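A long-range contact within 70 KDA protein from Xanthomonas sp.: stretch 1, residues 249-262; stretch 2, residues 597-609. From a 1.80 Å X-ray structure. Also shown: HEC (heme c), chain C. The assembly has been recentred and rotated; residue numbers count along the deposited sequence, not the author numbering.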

ATOM      1  N   SER A 249      -6.554   4.817  -3.141  1.00 15.39           N
ATOM      2  CA  SER A 249      -6.749   4.734  -4.597  1.00 15.37           C
ATOM      3  C   SER A 249      -7.214   3.330  -4.990  1.00 15.89           C
ATOM      4  O   SER A 249      -7.178   2.391  -4.160  1.00 16.50           O
ATOM      5  N   ASP A 250      -7.475   3.152  -6.289  1.00 16.00           N
ATOM      6  CA  ASP A 250      -7.802   1.822  -6.821  1.00 16.03           C
ATOM      7  C   ASP A 250      -6.524   1.059  -7.238  1.00 16.02           C
ATOM      8  O   ASP A 250      -6.563   0.251  -8.176  1.00 16.41           O
ATOM      9  N   ALA A 251      -5.408   1.321  -6.542  1.00 14.31           N
ATOM     10  CA  ALA A 251      -4.120   0.684  -6.895  1.00 14.50           C
ATOM     11  C   ALA A 251      -4.344  -0.847  -7.012  1.00 14.23           C
ATOM     12  O   ALA A 251      -3.924  -1.485  -7.988  1.00 14.33           O
ATOM     13  N   ILE A 252      -4.931  -1.458  -5.978  1.00 14.72           N
ATOM     14  CA  ILE A 252      -5.081  -2.895  -5.977  1.00 15.68           C
ATOM     15  C   ILE A 252      -5.955  -3.464  -7.136  1.00 15.20           C
ATOM     16  O   ILE A 252      -5.789  -4.635  -7.478  1.00 14.57           O
ATOM     17  N   GLY A 253      -6.773  -2.583  -7.773  1.00 14.94           N
ATOM     18  CA  GLY A 253      -7.595  -2.913  -8.986  1.00 15.00           C
ATOM     19  C   GLY A 253      -6.667  -3.413 -10.070  1.00 16.93           C
ATOM     20  O   GLY A 253      -7.098  -4.137 -10.989  1.00 15.23           O
ATOM     21  N   LEU A 254      -5.364  -3.094  -9.948  1.00 15.59           N
ATOM     22  CA  LEU A 254      -4.417  -3.533 -11.001  1.00 16.82           C
ATOM     23  C   LEU A 254      -4.376  -5.042 -11.028  1.00 17.34           C
ATOM     24  O   LEU A 254      -4.271  -5.619 -12.074  1.00 16.30           O
ATOM     25  N   ILE A 255      -4.425  -5.651  -9.852  1.00 17.08           N
ATOM     26  CA  ILE A 255      -4.339  -7.089  -9.763  1.00 18.33           C
ATOM     27  C   ILE A 255      -5.437  -7.741 -10.605  1.00 18.51           C
ATOM     28  O   ILE A 255      -5.182  -8.734 -11.256  1.00 17.56           O
ATOM     29  N   SER A 256      -6.670  -7.226 -10.511  1.00 20.26           N
ATOM     30  CA  SER A 256      -7.812  -7.710 -11.296  1.00 23.55           C
ATOM     31  C   SER A 256      -7.606  -7.442 -12.720  1.00 21.85           C
ATOM     32  O   SER A 256      -8.101  -8.195 -13.548  1.00 25.39           O
ATOM     33  N   LEU A 257      -6.924  -6.349 -13.043  1.00 19.33           N
ATOM     34  CA  LEU A 257      -6.689  -6.008 -14.479  1.00 20.74           C
ATOM     35  C   LEU A 257      -5.628  -6.853 -15.196  1.00 20.67           C
ATOM     36  O   LEU A 257      -5.729  -7.101 -16.397  1.00 19.94           O
ATOM     37  N   LEU A 258      -4.520  -7.135 -14.497  1.00 19.58           N
ATOM     38  CA  LEU A 258      -3.408  -7.971 -14.989  1.00 18.17           C
ATOM     39  C   LEU A 258      -3.793  -9.082 -16.013  1.00 17.54           C
ATOM     40  O   LEU A 258      -3.230  -9.108 -17.146  1.00 17.92           O
ATOM     41  N   PRO A 259      -4.712  -9.993 -15.661  1.00 18.40           N
ATOM     42  CA  PRO A 259      -4.897 -11.084 -16.657  1.00 18.82           C
ATOM     43  C   PRO A 259      -5.607 -10.689 -17.931  1.00 18.73           C
ATOM     44  O   PRO A 259      -5.550 -11.458 -18.904  1.00 16.84           O
ATOM     45  N   ALA A 260      -6.239  -9.509 -17.935  1.00 17.77           N
ATOM     46  CA  ALA A 260      -6.840  -8.967 -19.156  1.00 17.48           C
ATOM     47  C   ALA A 260      -5.814  -8.586 -20.193  1.00 16.77           C
ATOM     48  O   ALA A 260      -6.081  -8.745 -21.343  1.00 16.44           O
ATOM     49  N   LEU A 261      -4.648  -8.065 -19.779  1.00 17.39           N
ATOM     50  CA  LEU A 261      -3.709  -7.439 -20.698  1.00 15.82           C
ATOM     51  C   LEU A 261      -2.534  -8.369 -20.936  1.00 16.91           C
ATOM     52  O   LEU A 261      -2.025  -8.422 -22.052  1.00 16.57           O
ATOM     53  N   PHE A 262      -2.164  -9.155 -19.905  1.00 17.19           N
ATOM     54  CA  PHE A 262      -0.830  -9.810 -19.900  1.00 16.47           C
ATOM     55  C   PHE A 262      -0.988 -11.287 -19.793  1.00 16.72           C
ATOM     56  O   PHE A 262      -1.802 -11.751 -19.040  1.00 17.09           O
ATOM     57  N   TYR A 597     -15.236   7.125 -12.111  1.00 21.98           N
ATOM     58  CA  TYR A 597     -14.337   6.639 -13.152  1.00 20.94           C
ATOM     59  C   TYR A 597     -13.343   5.558 -12.703  1.00 21.65           C
ATOM     60  O   TYR A 597     -12.736   5.666 -11.640  1.00 19.31           O
ATOM     61  N   SER A 598     -13.126   4.563 -13.579  1.00 20.27           N
ATOM     62  CA  SER A 598     -12.116   3.536 -13.342  1.00 19.54           C
ATOM     63  C   SER A 598     -11.239   3.521 -14.554  1.00 19.30           C
ATOM     64  O   SER A 598     -11.670   3.069 -15.634  1.00 19.96           O
ATOM     65  N   MET A 599     -10.003   3.983 -14.389  1.00 18.71           N
ATOM     66  CA  MET A 599      -9.035   3.904 -15.491  1.00 19.54           C
ATOM     67  C   MET A 599      -8.816   2.428 -15.870  1.00 18.45           C
ATOM     68  O   MET A 599      -8.729   2.098 -17.021  1.00 19.87           O
ATOM     69  N   TRP A 600      -8.664   1.540 -14.874  1.00 19.00           N
ATOM     70  CA  TRP A 600      -8.403   0.123 -15.183  1.00 18.55           C
ATOM     71  C   TRP A 600      -9.482  -0.479 -16.063  1.00 19.77           C
ATOM     72  O   TRP A 600      -9.134  -1.111 -17.087  1.00 19.38           O
ATOM     73  N   ASP A 601     -10.767  -0.258 -15.688  1.00 17.18           N
ATOM     74  CA  ASP A 601     -11.899  -0.720 -16.517  1.00 19.87           C
ATOM     75  C   ASP A 601     -11.824  -0.271 -17.967  1.00 20.26           C
ATOM     76  O   ASP A 601     -12.086  -1.062 -18.871  1.00 19.38           O
ATOM     77  N   ASN A 602     -11.488   0.987 -18.192  1.00 19.76           N
ATOM     78  CA  ASN A 602     -11.484   1.513 -19.542  1.00 19.07           C
ATOM     79  C   ASN A 602     -10.270   1.088 -20.289  1.00 19.60           C
ATOM     80  O   ASN A 602     -10.340   0.860 -21.498  1.00 18.00           O
ATOM     81  N   VAL A 603      -9.153   0.937 -19.579  1.00 18.96           N
ATOM     82  CA  VAL A 603      -7.931   0.372 -20.228  1.00 19.00           C
ATOM     83  C   VAL A 603      -8.198  -1.052 -20.767  1.00 17.90           C
ATOM     84  O   VAL A 603      -7.861  -1.402 -21.903  1.00 18.14           O
ATOM     85  N   ALA A 604      -8.728  -1.889 -19.910  1.00 17.25           N
ATOM     86  CA  ALA A 604      -9.209  -3.227 -20.286  1.00 18.48           C
ATOM     87  C   ALA A 604     -10.163  -3.200 -21.484  1.00 19.34           C
ATOM     88  O   ALA A 604      -9.911  -3.927 -22.466  1.00 18.21           O
ATOM     89  N   ALA A 605     -11.197  -2.344 -21.422  1.00 18.46           N
ATOM     90  CA  ALA A 605     -12.194  -2.237 -22.516  1.00 18.88           C
ATOM     91  C   ALA A 605     -11.452  -1.896 -23.769  1.00 18.99           C
ATOM     92  O   ALA A 605     -11.595  -2.540 -24.826  1.00 21.37           O
ATOM     93  N   GLN A 606     -10.581  -0.908 -23.672  1.00 18.40           N
ATOM     94  CA  GLN A 606      -9.931  -0.472 -24.914  1.00 19.54           C
ATOM     95  C   GLN A 606      -8.980  -1.535 -25.474  1.00 19.46           C
ATOM     96  O   GLN A 606      -8.968  -1.755 -26.697  1.00 19.64           O
ATOM     97  N   TYR A 607      -8.146  -2.156 -24.634  1.00 17.42           N
ATOM     98  CA  TYR A 607      -7.299  -3.243 -25.143  1.00 18.76           C
ATOM     99  C   TYR A 607      -8.095  -4.453 -25.637  1.00 19.89           C
ATOM    100  O   TYR A 607      -7.561  -5.280 -26.348  1.00 19.35           O
ATOM    101  N   LEU A 608      -9.330  -4.592 -25.206  1.00 17.97           N
ATOM    102  CA  LEU A 608     -10.133  -5.753 -25.602  1.00 21.15           C
ATOM    103  C   LEU A 608     -11.098  -5.339 -26.741  1.00 23.21           C
ATOM    104  O   LEU A 608     -12.031  -6.068 -27.100  1.00 21.53           O
ATOM    105  N   ASN A 609     -10.873  -4.142 -27.323  1.00 24.97           N
ATOM    106  CA  ASN A 609     -11.693  -3.656 -28.448  1.00 26.08           C
ATOM    107  C   ASN A 609     -13.153  -3.504 -28.126  1.00 26.55           C
ATOM    108  O   ASN A 609     -13.983  -3.706 -29.024  1.00 24.08           O
TER

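This contact is a nearly parallel pairing of two helices, packed through small and aliphatic side chains and anchored at its N-terminal end by a buried tryptophan that is hydrogen-bonded to the opposing backbone. No two touching residues are closer than 342 positions in the chain. The helix axes differ in direction by 6° and approach to 9.9 Å. Together the stretches bury 532 Å² between them.

Trp 600 is the centre of the contact and gives up the largest area to the other stretch. Its CA-to-CB bond points toward stretch 1, and chi1 is m, with chi2 at 128°. This places the indole across the turn from Asp 250 to Gly 253 and the start of the helix that follows. NE1 of Trp 600 donates to O of Asp 250 at 2.7 Å, with an N-H...O angle of 160°. The acceptor lies near the ring plane, as suits an indole N-H. Asp 250 O also accepts from Gly 253 N at 2.9 Å, closing the type I turn.

The backbone of Gly 253 lies over one face of the indole, with its C atom 3.7 Å from Trp 600 CD1. Glycine leaves room here: an ideal CB on Gly 253 would stand 2.7 Å from Trp 600 CD1, a clash. Leu 254, with both chi angles t, makes a CH-pi contact over the six-membered ring. Its CG lies 4.1 Å from the centroid of that ring in Trp 600.

Asp 250 points toward stretch 2 with chi1 p. Its carboxylate is linked to the start of the second helix through water. Water 1 donates to Asp 250 OD2 at 2.9 Å and lies 2.6 Å from Ser 598 OG, also hydrogen-bonded. Ser 598, chi1 t, is the N-cap: its OG accepts from Asp 601 N at 3.0 Å. Water 1 therefore connects the carboxylate to the cap. Water 2 lies near Asp 250 OD2 and Tyr 597 O.

Further along, the packing is apolar. Leu 257 points toward stretch 2 with chi1 t and chi2 p. CD2 of Leu 257 lies 3.5 Å from Trp 600 CE3, and CD1 of Leu 257 lies 3.4 Å from Ala 604 CB. Ala 260 also points toward stretch 2, and its CB is 4.4 Å from Ala 604 CB. These short side chains meet where the backbones are close, with the CA atoms of Ala 260 and Ala 604 6.3 Å apart.

Leu 261 starts out sideways, but its end comes nearer; chi1 is off-well at -95°. CD2 of Leu 261 lies 3.9 Å from CG1 of Val 603, whose chi1 is t. CD1 of Leu 261 lies 3.7 Å from CB of Tyr 607, whose chi1 is m. Leu 608, m then t, brings CD2 to 4.1 Å from Ala 260 O.

Heme c lies against the start of stretch 1. Ala 251 points away from stretch 2, and its CB is 3.5 Å from CHD of the heme.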

ATOM      1  CB  SER A 249      -5.420   5.039  -5.322  1.00 14.71           C
ATOM      2  OG  SER A 249      -4.480   3.964  -5.199  1.00 14.75           O
ATOM      3  CB  ASP A 250      -8.802   1.912  -7.969  1.00 17.51           C
ATOM      4  CG  ASP A 250      -8.252   2.649  -9.145  1.00 17.11           C
ATOM      5  OD1 ASP A 250      -7.044   2.945  -9.093  1.00 16.54           O
ATOM      6  OD2 ASP A 250      -8.973   2.907 -10.160  1.00 18.67           O
ATOM      7  CB  ALA A 251      -2.990   1.041  -5.864  1.00 13.22           C
ATOM      8  CB  ILE A 252      -5.611  -3.390  -4.582  1.00 16.61           C
ATOM      9  CG1 ILE A 252      -5.253  -4.855  -4.323  1.00 18.07           C
ATOM     10  CG2 ILE A 252      -7.087  -3.189  -4.479  1.00 17.19           C
ATOM     11  CD1 ILE A 252      -3.768  -5.105  -4.374  1.00 18.57           C
ATOM     12  CB  LEU A 254      -2.979  -3.118 -10.717  1.00 18.00           C
ATOM     13  CG  LEU A 254      -1.980  -2.859 -11.885  1.00 19.52           C
ATOM     14  CD1 LEU A 254      -0.499  -2.980 -11.454  1.00 17.95           C
ATOM     15  CD2 LEU A 254      -2.206  -3.452 -13.251  1.00 18.48           C
ATOM     16  CB  ILE A 255      -4.449  -7.583  -8.273  1.00 18.28           C
ATOM     17  CG1 ILE A 255      -3.303  -7.015  -7.451  1.00 17.46           C
ATOM     18  CG2 ILE A 255      -4.556  -9.149  -8.191  1.00 21.27           C
ATOM     19  CD1 ILE A 255      -1.921  -7.459  -7.887  1.00 20.38           C
ATOM     20  CB  SER A 256      -9.150  -6.989 -10.935  1.00 24.46           C
ATOM     21  OG  SER A 256      -9.439  -7.178  -9.556  1.00 31.54           O
ATOM     22  CB  LEU A 257      -6.338  -4.502 -14.676  1.00 22.10           C
ATOM     23  CG  LEU A 257      -5.963  -4.096 -16.102  1.00 26.42           C
ATOM     24  CD1 LEU A 257      -7.263  -4.140 -16.913  1.00 27.06           C
ATOM     25  CD2 LEU A 257      -5.323  -2.729 -16.302  1.00 27.91           C
ATOM     26  CB  LEU A 258      -2.609  -8.565 -13.766  1.00 17.48           C
ATOM     27  CG  LEU A 258      -1.843  -7.545 -12.893  1.00 18.39           C
ATOM     28  CD1 LEU A 258      -1.188  -8.255 -11.751  1.00 18.65           C
ATOM     29  CD2 LEU A 258      -0.781  -6.806 -13.728  1.00 14.88           C
ATOM     30  CB  PRO A 259      -5.709 -12.128 -15.900  1.00 18.79           C
ATOM     31  CG  PRO A 259      -6.361 -11.388 -14.770  1.00 20.99           C
ATOM     32  CD  PRO A 259      -5.371 -10.326 -14.380  1.00 18.62           C
ATOM     33  CB  ALA A 260      -7.688  -7.730 -18.851  1.00 18.55           C
ATOM     34  CB  LEU A 261      -3.174  -6.150 -20.080  1.00 17.90           C
ATOM     35  CG  LEU A 261      -3.843  -4.791 -20.426  1.00 21.04           C
ATOM     36  CD1 LEU A 261      -5.342  -4.897 -20.637  1.00 18.19           C
ATOM     37  CD2 LEU A 261      -3.516  -3.753 -19.320  1.00 19.96           C
ATOM     38  CB  PHE A 262       0.045  -9.362 -18.706  1.00 18.07           C
ATOM     39  CG  PHE A 262       0.323  -7.868 -18.719  1.00 19.09           C
ATOM     40  CD1 PHE A 262       1.188  -7.347 -19.634  1.00 18.02           C
ATOM     41  CD2 PHE A 262      -0.366  -7.011 -17.858  1.00 17.04           C
ATOM     42  CE1 PHE A 262       1.426  -5.976 -19.689  1.00 19.57           C
ATOM     43  CE2 PHE A 262      -0.191  -5.618 -17.920  1.00 19.64           C
ATOM     44  CZ  PHE A 262       0.744  -5.103 -18.816  1.00 19.88           C
ATOM     45  CB  TYR A 597     -13.571   7.780 -13.772  1.00 19.77           C
ATOM     46  CG  TYR A 597     -12.825   7.400 -15.029  1.00 20.55           C
ATOM     47  CD1 TYR A 597     -13.521   7.160 -16.242  1.00 19.18           C
ATOM     48  CD2 TYR A 597     -11.416   7.272 -15.022  1.00 18.42           C
ATOM     49  CE1 TYR A 597     -12.875   6.811 -17.385  1.00 19.62           C
ATOM     50  CE2 TYR A 597     -10.756   6.907 -16.172  1.00 19.69           C
ATOM     51  CZ  TYR A 597     -11.485   6.678 -17.362  1.00 20.72           C
ATOM     52  OH  TYR A 597     -10.800   6.372 -18.491  1.00 20.00           O
ATOM     53  CB  SER A 598     -12.749   2.189 -13.246  1.00 20.87           C
ATOM     54  OG  SER A 598     -11.738   1.176 -13.218  1.00 22.36           O
ATOM     55  CB  MET A 599      -7.768   4.582 -15.057  1.00 20.21           C
ATOM     56  CG  MET A 599      -6.733   4.612 -16.118  1.00 24.90           C
ATOM     57  SD  MET A 599      -7.036   5.910 -17.293  1.00 34.45           S
ATOM     58  CE  MET A 599      -6.473   7.261 -16.321  1.00 22.63           C
ATOM     59  CB  TRP A 600      -8.303  -0.762 -13.941  1.00 15.72           C
ATOM     60  CG  TRP A 600      -7.309  -0.315 -12.873  1.00 16.14           C
ATOM     61  CD1 TRP A 600      -7.589  -0.146 -11.521  1.00 15.75           C
ATOM     62  CD2 TRP A 600      -5.872  -0.077 -13.011  1.00 16.83           C
ATOM     63  NE1 TRP A 600      -6.459   0.230 -10.833  1.00 16.37           N
ATOM     64  CE2 TRP A 600      -5.378   0.267 -11.680  1.00 16.60           C
ATOM     65  CE3 TRP A 600      -4.971  -0.086 -14.069  1.00 18.27           C
ATOM     66  CZ2 TRP A 600      -4.055   0.613 -11.453  1.00 15.98           C
ATOM     67  CZ3 TRP A 600      -3.618   0.177 -13.801  1.00 17.30           C
ATOM     68  CH2 TRP A 600      -3.173   0.560 -12.547  1.00 17.74           C
ATOM     69  CB  ASP A 601     -13.240  -0.309 -15.952  1.00 20.32           C
ATOM     70  CG  ASP A 601     -13.534  -1.002 -14.630  1.00 21.80           C
ATOM     71  OD1 ASP A 601     -12.873  -1.994 -14.272  1.00 21.29           O
ATOM     72  OD2 ASP A 601     -14.456  -0.548 -13.960  1.00 26.12           O
ATOM     73  CB  ASN A 602     -11.700   3.048 -19.542  1.00 19.62           C
ATOM     74  CG  ASN A 602     -13.101   3.375 -19.014  1.00 20.67           C
ATOM     75  OD1 ASN A 602     -13.311   3.663 -17.827  1.00 19.43           O
ATOM     76  ND2 ASN A 602     -14.074   3.181 -19.863  1.00 18.17           N
ATOM     77  CB  VAL A 603      -6.736   0.411 -19.217  1.00 17.12           C
ATOM     78  CG1 VAL A 603      -5.536  -0.392 -19.752  1.00 17.62           C
ATOM     79  CG2 VAL A 603      -6.315   1.861 -19.023  1.00 18.56           C
ATOM     80  CB  ALA A 604      -9.890  -3.874 -19.090  1.00 17.04           C
ATOM     81  CB  ALA A 605     -13.203  -1.152 -22.192  1.00 18.84           C
ATOM     82  CB  GLN A 606      -9.189   0.885 -24.731  1.00 20.42           C
ATOM     83  CG  GLN A 606      -8.535   1.358 -26.026  1.00 24.21           C
ATOM     84  CD  GLN A 606      -7.758   2.639 -25.814  1.00 25.08           C
ATOM     85  OE1 GLN A 606      -7.151   2.823 -24.755  1.00 24.07           O
ATOM     86  NE2 GLN A 606      -7.836   3.568 -26.787  1.00 27.67           N
ATOM     87  CB  TYR A 607      -6.328  -3.752 -24.068  1.00 19.06           C
ATOM     88  CG  TYR A 607      -5.075  -2.902 -24.037  1.00 19.95           C
ATOM     89  CD1 TYR A 607      -5.028  -1.735 -23.273  1.00 20.12           C
ATOM     90  CD2 TYR A 607      -3.989  -3.219 -24.813  1.00 20.46           C
ATOM     91  CE1 TYR A 607      -3.883  -0.918 -23.245  1.00 23.39           C
ATOM     92  CE2 TYR A 607      -2.849  -2.443 -24.786  1.00 22.83           C
ATOM     93  CZ  TYR A 607      -2.782  -1.298 -24.001  1.00 22.55           C
ATOM     94  OH  TYR A 607      -1.631  -0.511 -24.061  1.00 24.63           O
ATOM     95  CB  LEU A 608     -10.847  -6.336 -24.360  1.00 20.53           C
ATOM     96  CG  LEU A 608      -9.894  -7.069 -23.405  1.00 18.62           C
ATOM     97  CD1 LEU A 608     -10.685  -7.397 -22.146  1.00 20.17           C
ATOM     98  CD2 LEU A 608      -9.154  -8.300 -23.972  1.00 20.01           C
ATOM     99  CB  ASN A 609     -11.617  -4.625 -29.635  1.00 28.10           C
ATOM    100  CG  ASN A 609     -10.194  -4.786 -30.139  1.00 31.98           C
ATOM    101  OD1 ASN A 609      -9.530  -3.801 -30.382  1.00 32.63           O
ATOM    102  ND2 ASN A 609      -9.712  -6.022 -30.241  1.00 32.67           N
TER
HETATM  103 FE   HEC C 700       2.137  -0.377  -3.310  1.00 12.72          FE
HETATM  104  CHA HEC C 700       0.616  -2.661  -1.154  1.00 12.17           C
HETATM  105  CHB HEC C 700       5.219  -2.014  -2.883  1.00 12.20           C
HETATM  106  CHC HEC C 700       3.588   1.401  -5.982  1.00 12.80           C
HETATM  107  CHD HEC C 700      -0.600   1.580  -3.295  1.00 12.71           C
HETATM  108  NA  HEC C 700       2.774  -1.937  -2.335  1.00 12.51           N
HETATM  109  C1A HEC C 700       2.057  -2.680  -1.350  1.00 12.76           C
HETATM  110  C2A HEC C 700       2.902  -3.570  -0.568  1.00 12.89           C
HETATM  111  C3A HEC C 700       4.238  -3.420  -1.044  1.00 12.45           C
HETATM  112  C4A HEC C 700       4.124  -2.404  -2.096  1.00 12.89           C
HETATM  113  CMA HEC C 700       5.486  -4.093  -0.507  1.00 13.07           C
HETATM  114  CAA HEC C 700       2.506  -4.532   0.582  1.00 12.98           C
HETATM  115  CBA HEC C 700       2.373  -3.663   1.834  1.00 12.66           C
HETATM  116  CGA HEC C 700       1.811  -4.431   3.016  1.00 13.12           C
HETATM  117  O1A HEC C 700       0.796  -5.201   2.902  1.00 13.21           O
HETATM  118  O2A HEC C 700       2.370  -4.170   4.085  1.00 14.42           O
HETATM  119  NB  HEC C 700       3.945  -0.414  -4.267  1.00 12.51           N
HETATM  120  C1B HEC C 700       5.081  -1.034  -3.928  1.00 12.98           C
HETATM  121  C2B HEC C 700       6.228  -0.780  -4.787  1.00 12.39           C
HETATM  122  C3B HEC C 700       5.752   0.191  -5.694  1.00 11.59           C
HETATM  123  C4B HEC C 700       4.376   0.406  -5.262  1.00 13.61           C
HETATM  124  CMB HEC C 700       7.522  -1.467  -4.605  1.00 12.86           C
HETATM  125  CAB HEC C 700       6.435   0.826  -6.877  1.00 12.22           C
HETATM  126  CBB HEC C 700       6.797  -0.078  -7.912  1.00 11.05           C
HETATM  127  NC  HEC C 700       1.693   1.184  -4.447  1.00 12.69           N
HETATM  128  C1C HEC C 700       2.293   1.829  -5.513  1.00 13.19           C
HETATM  129  C2C HEC C 700       1.533   3.009  -5.998  1.00 13.55           C
HETATM  130  C3C HEC C 700       0.289   3.007  -5.199  1.00 13.07           C
HETATM  131  C4C HEC C 700       0.423   1.880  -4.280  1.00 12.64           C
HETATM  132  CMC HEC C 700       1.992   3.898  -7.149  1.00 13.55           C
HETATM  133  CAC HEC C 700      -0.884   3.936  -5.280  1.00 14.24           C
HETATM  134  CBC HEC C 700      -1.323   4.319  -6.551  1.00 14.03           C
HETATM  135  ND  HEC C 700       0.326  -0.549  -2.393  1.00 12.62           N
HETATM  136  C1D HEC C 700      -0.655   0.344  -2.515  1.00 12.80           C
HETATM  137  C2D HEC C 700      -1.821   0.024  -1.756  1.00 12.27           C
HETATM  138  C3D HEC C 700      -1.464  -1.218  -1.147  1.00 12.76           C
HETATM  139  C4D HEC C 700      -0.116  -1.498  -1.626  1.00 12.34           C
HETATM  140  CMD HEC C 700      -3.111   0.742  -1.587  1.00 12.63           C
HETATM  141  CAD HEC C 700      -2.398  -2.049  -0.338  1.00 13.05           C
HETATM  142  CBD HEC C 700      -3.210  -2.729  -1.508  1.00 13.50           C
HETATM  143  CGD HEC C 700      -4.332  -3.556  -0.926  1.00 15.14           C
HETATM  144  O1D HEC C 700      -5.516  -3.134  -0.947  1.00 15.60           O
HETATM  145  O2D HEC C 700      -3.984  -4.635  -0.340  1.00 14.68           O
HETATM  146  O   HOH W   1     -11.041   0.879 -10.700  1.00 22.72           O
HETATM  147  O   HOH W   2     -11.472   3.819  -9.280  1.00 29.37           O